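Local coordinates for nucleocapsid protein (PDB 4JNG), which encapsidates the viral RNA genome, protecting it from nucleases in a helical nucleocapsid that serves as template for transcription and replication, at residues 76-79 with 80-83. Numbering follows the deposited sequence.
Sequences NHFP and QYVS. With nucleotides of chain A.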
ATOM      1  N   ASN B  76     -16.640   0.179  14.097  1.00  4.94           N
ATOM      2  CA  ASN B  76     -16.501   1.116  12.970  1.00  5.01           C
ATOM      3  C   ASN B  76     -15.103   1.041  12.345  1.00  5.44           C
ATOM      4  O   ASN B  76     -14.710   1.913  11.569  1.00  5.56           O
ATOM      5  CB  ASN B  76     -16.811   2.554  13.421  1.00  4.87           C
ATOM      6  CG  ASN B  76     -18.289   2.899  13.315  1.00  4.80           C
ATOM      7  OD1 ASN B  76     -19.141   2.021  13.241  1.00  4.73           O
ATOM      8  ND2 ASN B  76     -18.597   4.189  13.293  1.00  4.83           N
ATOM      9  N   HIS B  77     -14.367  -0.020  12.662  1.00  5.84           N
ATOM     10  CA  HIS B  77     -13.019  -0.217  12.132  1.00  6.05           C
ATOM     11  C   HIS B  77     -13.015  -0.903  10.768  1.00  7.25           C
ATOM     12  O   HIS B  77     -12.211  -0.561   9.900  1.00  7.26           O
ATOM     13  CB  HIS B  77     -12.189  -1.037  13.104  1.00  5.21           C
ATOM     14  CG  HIS B  77     -11.816  -0.294  14.341  1.00  5.06           C
ATOM     15  ND1 HIS B  77     -10.781   0.612  14.376  1.00  5.00           N
ATOM     16  CD2 HIS B  77     -12.335  -0.323  15.591  1.00  4.96           C
ATOM     17  CE1 HIS B  77     -10.676   1.110  15.596  1.00  5.00           C
ATOM     18  NE2 HIS B  77     -11.609   0.559  16.351  1.00  4.91           N
ATOM     19  N   PHE B  78     -13.882  -1.902  10.611  1.00  8.77           N
ATOM     20  CA  PHE B  78     -14.069  -2.563   9.328  1.00 10.63           C
ATOM     21  C   PHE B  78     -14.418  -1.472   8.300  1.00 10.96           C
ATOM     22  O   PHE B  78     -15.353  -0.697   8.521  1.00  8.69           O
ATOM     23  CB  PHE B  78     -15.168  -3.627   9.434  1.00 12.08           C
ATOM     24  CG  PHE B  78     -15.376  -4.427   8.173  1.00 13.72           C
ATOM     25  CD1 PHE B  78     -14.504  -5.449   7.834  1.00 14.21           C
ATOM     26  CD2 PHE B  78     -16.458  -4.164   7.331  1.00 14.95           C
ATOM     27  CE1 PHE B  78     -14.695  -6.187   6.673  1.00 16.46           C
ATOM     28  CE2 PHE B  78     -16.655  -4.900   6.171  1.00 14.55           C
ATOM     29  CZ  PHE B  78     -15.772  -5.911   5.840  1.00 14.77           C
ATOM     30  N   PRO B  79     -13.642  -1.381   7.200  1.00 11.46           N
ATOM     31  CA  PRO B  79     -13.736  -0.248   6.257  1.00 10.45           C
ATOM     32  C   PRO B  79     -15.163   0.200   5.954  1.00  5.82           C
ATOM     33  O   PRO B  79     -15.485   1.382   6.066  1.00  8.52           O
ATOM     34  CB  PRO B  79     -13.058  -0.780   4.986  1.00 12.86           C
ATOM     35  CG  PRO B  79     -12.214  -1.937   5.421  1.00 14.23           C
ATOM     36  CD  PRO B  79     -12.554  -2.305   6.837  1.00 13.13           C
ATOM     37  N   GLN B  80     -16.012  -0.757   5.603  1.00  7.59           N
ATOM     38  CA  GLN B  80     -17.412  -0.494   5.260  1.00  8.56           C
ATOM     39  C   GLN B  80     -18.175   0.268   6.356  1.00  8.55           C
ATOM     40  O   GLN B  80     -19.066   1.069   6.052  1.00 10.06           O
ATOM     41  CB  GLN B  80     -18.110  -1.827   4.964  1.00  9.53           C
ATOM     42  CG  GLN B  80     -19.558  -1.731   4.504  1.00 10.77           C
ATOM     43  CD  GLN B  80     -20.156  -3.094   4.199  1.00 11.24           C
ATOM     44  OE1 GLN B  80     -19.446  -4.029   3.830  1.00 10.67           O
ATOM     45  NE2 GLN B  80     -21.470  -3.210   4.343  1.00 11.49           N
ATOM     46  N   TYR B  81     -17.818   0.020   7.616  1.00  5.64           N
ATOM     47  CA  TYR B  81     -18.542   0.573   8.757  1.00  5.25           C
ATOM     48  C   TYR B  81     -18.015   1.928   9.241  1.00  5.01           C
ATOM     49  O   TYR B  81     -18.611   2.542  10.132  1.00  4.50           O
ATOM     50  CB  TYR B  81     -18.529  -0.437   9.926  1.00  5.71           C
ATOM     51  CG  TYR B  81     -19.060  -1.826   9.583  1.00  6.95           C
ATOM     52  CD1 TYR B  81     -19.992  -2.020   8.557  1.00  7.57           C
ATOM     53  CD2 TYR B  81     -18.647  -2.942  10.309  1.00  7.50           C
ATOM     54  CE1 TYR B  81     -20.469  -3.287   8.254  1.00  8.85           C
ATOM     55  CE2 TYR B  81     -19.121  -4.205  10.021  1.00  8.05           C
ATOM     56  CZ  TYR B  81     -20.029  -4.381   8.994  1.00  9.34           C
ATOM     57  OH  TYR B  81     -20.493  -5.653   8.724  1.00  9.06           O
ATOM     58  N   VAL B  82     -16.922   2.416   8.656  1.00  5.10           N
ATOM     59  CA  VAL B  82     -16.268   3.633   9.158  1.00  5.27           C
ATOM     60  C   VAL B  82     -17.224   4.830   9.305  1.00  5.25           C
ATOM     61  O   VAL B  82     -16.994   5.690  10.154  1.00  5.14           O
ATOM     62  CB  VAL B  82     -15.034   4.027   8.308  1.00  5.89           C
ATOM     63  CG1 VAL B  82     -14.523   5.414   8.681  1.00  6.54           C
ATOM     64  CG2 VAL B  82     -13.918   3.013   8.484  1.00  5.80           C
ATOM     65  N   SER B  83     -18.296   4.894   8.511  1.00  5.35           N
ATOM     66  CA  SER B  83     -19.262   5.986   8.671  1.00  5.95           C
ATOM     67  C   SER B  83     -20.608   5.600   9.321  1.00  5.83           C
ATOM     68  O   SER B  83     -21.525   6.415   9.354  1.00  6.67           O
ATOM     69  CB  SER B  83     -19.468   6.729   7.341  1.00  7.60           C
ATOM     70  OG  SER B  83     -20.002   5.887   6.335  1.00  9.30           O
TER
ATOM     71  P     U A  25     -13.687   5.258  15.866  1.00  4.75           P
ATOM     72  OP1   U A  25     -13.677   3.918  16.496  1.00  4.56           O
ATOM     73  OP2   U A  25     -13.208   6.438  16.623  1.00  4.17           O
ATOM     74  O5'   U A  25     -12.871   5.123  14.507  1.00  4.70           O
ATOM     75  C5'   U A  25     -13.208   4.108  13.554  1.00  4.87           C
ATOM     76  C4'   U A  25     -12.567   4.435  12.233  1.00  5.03           C
ATOM     77  O4'   U A  25     -13.013   5.744  11.790  1.00  5.11           O
ATOM     78  C3'   U A  25     -11.053   4.545  12.264  1.00  5.17           C
ATOM     79  O3'   U A  25     -10.485   3.238  12.185  1.00  5.66           O
ATOM     80  C2'   U A  25     -10.771   5.430  11.052  1.00  5.18           C
ATOM     81  O2'   U A  25     -10.737   4.685   9.855  1.00  4.51           O
ATOM     82  C1'   U A  25     -11.982   6.366  11.046  1.00  5.36           C
ATOM     83  N1    U A  25     -11.756   7.721  11.582  1.00  6.31           N
ATOM     84  C2    U A  25     -11.337   8.692  10.688  1.00  7.81           C
ATOM     85  O2    U A  25     -11.127   8.461   9.510  1.00  8.66           O
ATOM     86  N3    U A  25     -11.165   9.942  11.230  1.00  8.31           N
ATOM     87  C4    U A  25     -11.369  10.319  12.541  1.00  7.80           C
ATOM     88  O4    U A  25     -11.173  11.489  12.873  1.00  7.52           O
ATOM     89  C5    U A  25     -11.809   9.262  13.402  1.00  6.47           C
ATOM     90  C6    U A  25     -11.989   8.031  12.904  1.00  5.91           C
ATOM     91  P     U A  24     -16.178   9.453  18.432  1.00  4.70           P
ATOM     92  OP1   U A  24     -16.140   8.502  19.598  1.00  4.55           O
ATOM     93  OP2   U A  24     -15.133  10.496  18.313  1.00  4.29           O
ATOM     94  O5'   U A  24     -16.153   8.605  17.088  1.00  4.36           O
ATOM     95  C5'   U A  24     -17.167   7.641  16.777  1.00  4.83           C
ATOM     96  C4'   U A  24     -16.997   7.162  15.357  1.00  4.87           C
ATOM     97  O4'   U A  24     -17.409   8.207  14.430  1.00  4.85           O
ATOM     98  C3'   U A  24     -15.574   6.834  14.935  1.00  4.86           C
ATOM     99  O3'   U A  24     -15.181   5.536  15.346  1.00  4.71           O
ATOM    100  C2'   U A  24     -15.668   6.963  13.419  1.00  4.91           C
ATOM    101  O2'   U A  24     -16.286   5.875  12.759  1.00  4.66           O
ATOM    102  C1'   U A  24     -16.572   8.186  13.287  1.00  4.91           C
ATOM    103  N1    U A  24     -15.845   9.463  13.210  1.00  4.97           N
ATOM    104  C2    U A  24     -15.295   9.809  11.990  1.00  5.05           C
ATOM    105  O2    U A  24     -15.377   9.098  11.004  1.00  5.03           O
ATOM    106  N3    U A  24     -14.636  11.014  11.975  1.00  5.31           N
ATOM    107  C4    U A  24     -14.478  11.891  13.027  1.00  5.59           C
ATOM    108  O4    U A  24     -13.858  12.940  12.854  1.00  6.34           O
ATOM    109  C5    U A  24     -15.072  11.459  14.255  1.00  5.39           C
ATOM    110  C6    U A  24     -15.717  10.287  14.305  1.00  5.08           C
ATOM    111  P     U A  26      -9.019   2.959  12.763  1.00  6.67           P
ATOM    112  OP1   U A  26      -8.739   1.510  12.617  1.00  6.83           O
ATOM    113  OP2   U A  26      -8.918   3.597  14.096  1.00  6.09           O
ATOM    114  O5'   U A  26      -8.075   3.785  11.773  1.00  8.28           O
ATOM    115  C5'   U A  26      -7.576   3.223  10.540  1.00  9.94           C
ATOM    116  C4'   U A  26      -6.708   4.227   9.807  1.00 12.15           C
ATOM    117  O4'   U A  26      -7.444   5.466   9.628  1.00 12.61           O
ATOM    118  C3'   U A  26      -5.420   4.647  10.505  1.00 14.45           C
ATOM    119  O3'   U A  26      -4.324   3.784  10.211  1.00 16.53           O
ATOM    120  C2'   U A  26      -5.139   6.018   9.893  1.00 15.68           C
ATOM    121  O2'   U A  26      -4.378   5.976   8.702  1.00 16.93           O
ATOM    122  C1'   U A  26      -6.547   6.560   9.639  1.00 14.86           C
ATOM    123  N1    U A  26      -6.989   7.524  10.658  1.00 17.19           N
ATOM    124  C2    U A  26      -6.730   8.862  10.430  1.00 20.41           C
ATOM    125  O2    U A  26      -6.177   9.269   9.422  1.00 23.72           O
ATOM    126  N3    U A  26      -7.157   9.710  11.422  1.00 21.68           N
ATOM    127  C4    U A  26      -7.790   9.366  12.599  1.00 22.42           C
ATOM    128  O4    U A  26      -8.109  10.250  13.395  1.00 24.72           O
ATOM    129  C5    U A  26      -8.007   7.962  12.769  1.00 20.41           C
ATOM    130  C6    U A  26      -7.604   7.110  11.820  1.00 17.08           C
TER
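Asn-76 and Val-82 meet where a tight turn, in the loop between strand 69-74 and helix 93-110, lies against the RNA backbone. The Asn-76 side chain can be followed outward: CB passes 3.4 Å from O2' of U24 of chain A, and CG packs against the Tyr-81 carbonyl oxygen. At the tip ND2 donates to that same O2' at 2.9 Å, with a second bond to the Asn-84 carbonyl, while OD1 lies 3.2 Å from Tyr-81 O, an approach of two acceptors and not a bond. The ribose hydroxyl in turn donates to Val-82 O at 2.7 Å, so it is gripped once as acceptor and once as donor. Val-82 CA leans on Asn-76 O through a CA-H...O contact, and its CG1 reaches the ribose of U25 of chain A. The turn itself is 3-10 in character, Tyr-81 N bonding to Phe-78 O and Val-82 N to Pro-79 O. On its protein side, Phe-78 has CG anti to the backbone N (chi1 -176°), which lays CD2 over the centre of the Tyr-81 ring, the two planes inclined at 49°. His-77 instead turns to the RNA, its ND1 giving an in-plane bond of 2.8 Å to OP1 of U26 of chain A. The turn thus bonds to a 2'-hydroxyl and a phosphate, not to the bases of these three nucleotides, consistent with binding that depends little on sequence.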